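Local coordinates for protein putative secreted lipase (Streptomyces sp. W007, PDB 5H6B) that probably hydrolyses triacylglycerols at their ester bonds, as a secreted, thermostable lipase of the alpha/beta-hydrolase fold from a marine streptomycete, at residues A[183-188]-A[209-214]; A[191-196]-A[215-220]. All blocks are in the same frame, centred on the assembly; numbering follows the deposited sequence.

Contact 1 of 2, residues A[183-188]-A[209-214]; sequences GGDTVP and QYLDGP. With ZN (zinc ion), chain D.
D185 and D212 meet where two loops of the alpha/beta-hydrolase fold run past each other, one leading into strand 191-196 and the other into strand 216-220, and the carboxylate of D185 joins them to a zinc site. Its two oxygens divide the work. OD1 of D185 binds the zinc ion at 2.0 Å, and H139 NE2 is a further ligand. OD2 of D185 takes the backbone N-H of D212, N to OD2 2.8 Å, on its anti side and 20° out of the carboxylate plane; the bond is bent, 135° at the hydrogen. A chi1 of -67° sets CG of D185 beside its own backbone N and anti to the carbonyl carbon, and the turn about CB-CG then brings OD2 to D212 N. An aspartate suits this place because one short, flat group serves a metal and an amide together. CB of D185 touches CD2 of L211 at 3.7 Å; this buried leucine also touches Y192, V194 and V216 of the two strands.

The D212 carboxylate does not pair with that of D185, as befits two groups that are probably both negative. A water links the D185 backbone N, whose hydrogen it accepts, to D212 OD2, to which it donates. A second water links T186 N to D212 O. T186 turns its methyl CG2 to D212 O at 3.5 Å, while its hydroxyl lies near both D212 O and G213. Glycine fits here because its extended backbone, with phi at 160°, is one it readily adopts, and it brings only a bare carbon, G213 CA lying 3.9 Å from T186 OG1.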
# COMPACT_ATOMS: atom_id res chain seq x y z
N GLY A 183 19.97 -3.67 4.08
CA GLY A 183 20.37 -4.12 2.75
C GLY A 183 19.72 -3.27 1.67
O GLY A 183 19.37 -2.11 1.88
N GLY A 184 19.56 -3.86 0.49
CA GLY A 184 18.91 -3.19 -0.63
C GLY A 184 17.40 -3.12 -0.45
O GLY A 184 16.82 -3.88 0.32
N ASP A 185 16.77 -2.20 -1.18
CA ASP A 185 15.33 -1.99 -1.11
C ASP A 185 14.51 -3.18 -1.59
O ASP A 185 13.42 -3.44 -1.06
CB ASP A 185 14.93 -0.81 -1.98
CG ASP A 185 15.46 0.48 -1.48
OD1 ASP A 185 16.08 0.52 -0.41
OD2 ASP A 185 15.23 1.48 -2.18
N THR A 186 15.02 -3.89 -2.60
CA THR A 186 14.24 -4.90 -3.28
C THR A 186 14.69 -6.33 -3.02
O THR A 186 15.76 -6.60 -2.48
CB THR A 186 14.15 -4.64 -4.80
OG1 THR A 186 15.45 -4.61 -5.38
CG2 THR A 186 13.47 -3.32 -5.05
N VAL A 187 13.81 -7.24 -3.39
CA VAL A 187 14.00 -8.66 -3.26
C VAL A 187 13.84 -9.16 -4.69
O VAL A 187 12.97 -8.67 -5.41
CB VAL A 187 12.95 -9.22 -2.25
CG1 VAL A 187 12.27 -10.50 -2.71
CG2 VAL A 187 13.59 -9.38 -0.87
N PRO A 188 14.68 -10.11 -5.14
CA PRO A 188 14.51 -10.63 -6.51
C PRO A 188 13.20 -11.44 -6.64
O PRO A 188 12.74 -12.05 -5.66
CB PRO A 188 15.77 -11.50 -6.72
CG PRO A 188 16.20 -11.90 -5.35
CD PRO A 188 15.70 -10.87 -4.38
N GLN A 209 10.34 8.13 -0.74
CA GLN A 209 9.30 7.13 -0.98
C GLN A 209 9.74 6.15 -2.07
O GLN A 209 9.35 4.98 -2.05
CB GLN A 209 7.99 7.79 -1.39
CG GLN A 209 7.47 8.78 -0.35
CD GLN A 209 6.27 9.54 -0.86
OE1 GLN A 209 5.54 9.06 -1.73
NE2 GLN A 209 6.06 10.73 -0.33
N TYR A 210 10.55 6.64 -3.01
CA TYR A 210 11.04 5.84 -4.13
C TYR A 210 11.91 4.68 -3.68
O TYR A 210 12.66 4.79 -2.72
CB TYR A 210 11.84 6.69 -5.12
CG TYR A 210 11.07 7.73 -5.89
CD1 TYR A 210 9.71 7.58 -6.18
CD2 TYR A 210 11.73 8.86 -6.38
CE1 TYR A 210 9.03 8.54 -6.90
CE2 TYR A 210 11.06 9.83 -7.11
CZ TYR A 210 9.71 9.65 -7.37
OH TYR A 210 9.02 10.60 -8.08
N LEU A 211 11.79 3.56 -4.41
CA LEU A 211 12.62 2.39 -4.22
C LEU A 211 13.74 2.34 -5.27
O LEU A 211 13.69 2.99 -6.30
CB LEU A 211 11.76 1.13 -4.30
CG LEU A 211 10.77 0.90 -3.16
CD1 LEU A 211 9.76 -0.17 -3.57
CD2 LEU A 211 11.45 0.48 -1.87
N ASP A 212 14.75 1.55 -4.97
CA ASP A 212 15.90 1.36 -5.85
C ASP A 212 16.12 -0.12 -6.10
O ASP A 212 16.08 -0.93 -5.18
CB ASP A 212 17.13 1.97 -5.19
CG ASP A 212 18.42 1.58 -5.89
OD1 ASP A 212 18.82 2.26 -6.85
OD2 ASP A 212 19.05 0.61 -5.42
N GLY A 213 16.40 -0.44 -7.35
CA GLY A 213 16.69 -1.81 -7.75
C GLY A 213 16.49 -1.96 -9.24
O GLY A 213 15.94 -1.06 -9.90
N PRO A 214 16.91 -3.11 -9.79
CA PRO A 214 16.69 -3.34 -11.22
C PRO A 214 15.21 -3.47 -11.62
O PRO A 214 14.87 -3.11 -12.75
CB PRO A 214 17.44 -4.66 -11.48
CG PRO A 214 17.45 -5.35 -10.16
CD PRO A 214 17.59 -4.25 -9.14
ZN ZN D . 16.65 2.34 0.12
O HOH W 1 18.68 -0.35 -2.65
O HOH W 2 17.21 -3.04 -4.39

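Contact 2 of 2, residues A[191-196]-A[215-220]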
# COMPACT_ATOMS: atom_id res chain seq x y z
N ARG A 191 8.12 -7.34 -8.91
CA ARG A 191 8.04 -6.08 -9.65
C ARG A 191 7.44 -4.98 -8.77
O ARG A 191 6.31 -5.08 -8.31
CB ARG A 191 7.25 -6.28 -10.95
CG ARG A 191 7.89 -7.33 -11.86
CD ARG A 191 8.02 -6.90 -13.32
NE ARG A 191 6.87 -7.29 -14.13
CZ ARG A 191 6.62 -6.86 -15.38
NH1 ARG A 191 7.43 -5.99 -15.99
NH2 ARG A 191 5.54 -7.30 -16.01
N TYR A 192 8.24 -3.95 -8.54
CA TYR A 192 7.91 -2.86 -7.63
C TYR A 192 7.53 -1.63 -8.41
O TYR A 192 8.27 -1.24 -9.32
CB TYR A 192 9.11 -2.51 -6.77
CG TYR A 192 9.59 -3.59 -5.82
CD1 TYR A 192 10.38 -4.66 -6.27
CD2 TYR A 192 9.28 -3.52 -4.47
CE1 TYR A 192 10.84 -5.62 -5.39
CE2 TYR A 192 9.75 -4.48 -3.59
CZ TYR A 192 10.52 -5.52 -4.04
OH TYR A 192 10.94 -6.46 -3.12
N THR A 193 6.41 -1.01 -8.03
CA THR A 193 6.02 0.32 -8.54
C THR A 193 5.79 1.25 -7.33
O THR A 193 5.32 0.82 -6.27
CB THR A 193 4.76 0.25 -9.41
OG1 THR A 193 4.91 -0.77 -10.42
CG2 THR A 193 4.45 1.60 -10.09
N VAL A 194 6.20 2.51 -7.47
CA VAL A 194 5.95 3.53 -6.47
C VAL A 194 5.34 4.73 -7.19
O VAL A 194 5.85 5.18 -8.22
CB VAL A 194 7.23 3.97 -5.74
CG1 VAL A 194 6.93 5.09 -4.75
CG2 VAL A 194 7.87 2.80 -5.01
N ILE A 195 4.21 5.20 -6.66
CA ILE A 195 3.55 6.38 -7.16
C ILE A 195 3.57 7.37 -6.00
O ILE A 195 3.03 7.10 -4.93
CB ILE A 195 2.11 6.08 -7.61
CG1 ILE A 195 2.08 4.93 -8.62
CG2 ILE A 195 1.46 7.33 -8.19
CD1 ILE A 195 0.75 4.24 -8.74
N ALA A 196 4.23 8.50 -6.24
CA ALA A 196 4.42 9.54 -5.27
C ALA A 196 3.91 10.85 -5.82
O ALA A 196 3.79 11.03 -7.04
CB ALA A 196 5.90 9.67 -4.92
N ASN A 215 14.33 -3.94 -10.71
CA ASN A 215 12.91 -4.18 -11.06
C ASN A 215 11.94 -3.20 -10.39
O ASN A 215 10.88 -3.60 -9.88
CB ASN A 215 12.51 -5.63 -10.75
CG ASN A 215 13.36 -6.64 -11.50
OD1 ASN A 215 13.78 -6.40 -12.63
ND2 ASN A 215 13.62 -7.76 -10.87
N VAL A 216 12.32 -1.92 -10.43
CA VAL A 216 11.57 -0.84 -9.82
C VAL A 216 11.14 0.18 -10.85
O VAL A 216 11.93 0.55 -11.72
CB VAL A 216 12.40 -0.11 -8.76
CG1 VAL A 216 11.61 1.05 -8.17
CG2 VAL A 216 12.85 -1.09 -7.69
N ARG A 217 9.89 0.64 -10.75
CA ARG A 217 9.42 1.77 -11.52
C ARG A 217 8.93 2.85 -10.56
O ARG A 217 7.96 2.63 -9.86
CB ARG A 217 8.31 1.34 -12.47
CG ARG A 217 7.86 2.47 -13.39
CD ARG A 217 7.22 1.93 -14.66
NE ARG A 217 6.46 2.96 -15.38
CZ ARG A 217 5.26 3.43 -15.02
NH1 ARG A 217 4.64 2.96 -13.95
NH2 ARG A 217 4.66 4.37 -15.76
N ASN A 218 9.59 4.00 -10.54
CA ASN A 218 9.18 5.11 -9.70
C ASN A 218 8.49 6.13 -10.58
O ASN A 218 9.02 6.51 -11.59
CB ASN A 218 10.38 5.76 -9.00
CG ASN A 218 10.97 4.87 -7.91
OD1 ASN A 218 10.27 4.44 -7.00
ND2 ASN A 218 12.25 4.59 -8.01
N VAL A 219 7.31 6.58 -10.14
CA VAL A 219 6.45 7.45 -10.92
C VAL A 219 6.04 8.66 -10.09
O VAL A 219 5.59 8.53 -8.93
CB VAL A 219 5.19 6.68 -11.34
CG1 VAL A 219 4.28 7.55 -12.20
CG2 VAL A 219 5.58 5.39 -12.07
N LEU A 220 6.21 9.83 -10.68
CA LEU A 220 5.79 11.08 -10.10
C LEU A 220 4.42 11.40 -10.67
O LEU A 220 4.27 11.54 -11.90
CB LEU A 220 6.78 12.19 -10.43
CG LEU A 220 6.48 13.55 -9.80
CD1 LEU A 220 6.48 13.46 -8.28
CD2 LEU A 220 7.48 14.61 -10.28
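Y192 and R217 share the second of five backbone hydrogen bonds that join strand 191-196 to segment 215-220, whose parallel strand 216-220 differs from it in direction by 9° over these segments. The first runs from Y192 N to N215 O, just before that strand; Y192 O then accepts from R217 N, V194 N donates to R217 O, V194 O accepts from V219 N at 2.8 Å, and A196 N closes the run on V219 O. On strand 191-196 the even residues thus spend both N-H and C=O here, except A196, which uses its N-H. The odd residues R191, T193 and I195 bond the other way, to strand 128-134.

Polar side-chain ends find partners beyond the pair. Y192 OH bonds to V187 N, its ring meeting N215 O in plane at the edge. N218 lies alongside V194, its OD1 3.3 Å from V194 CB, while ND2 donates to L211 O; asparagine suits the spot by offering an N-H to a loop carbonyl. R217 sets CG anti to its backbone N (chi1 -175°) and runs extended to NE. Its NH2 makes a salt bridge with E245 of helix 240-250, and V219 CG2 stands over one guanidinium face, offset toward the rim, 3.2 Å from the plane. Branched T193, I195 and V219 suit the face packed against that helix. Such an edge pair of parallel strands, covered by a helix, is typical of the alpha/beta-hydrolase sheet.

Contacts 1 and 2 lie with their centres 10 Å apart, and their segments alternate along the chain: 183-188, 191-196, 209-214, 215-220. Each loop of contact 1 therefore leads into a strand of contact 2, the last two of the seven-stranded parallel sheet in chain order, with 216-220 outermost. Two strand side chains bond back to the loops, and Q209 packs on A196. The loops, one of them carrying the zinc ligand D185, pack on the face of these strands that bears Y192, V194 and V216. D200, the likely acid of a Ser-His-Asp triad with S109 and H232, lies in the connection between strand 191-196 and segment 209-214, so the two flank it along the chain.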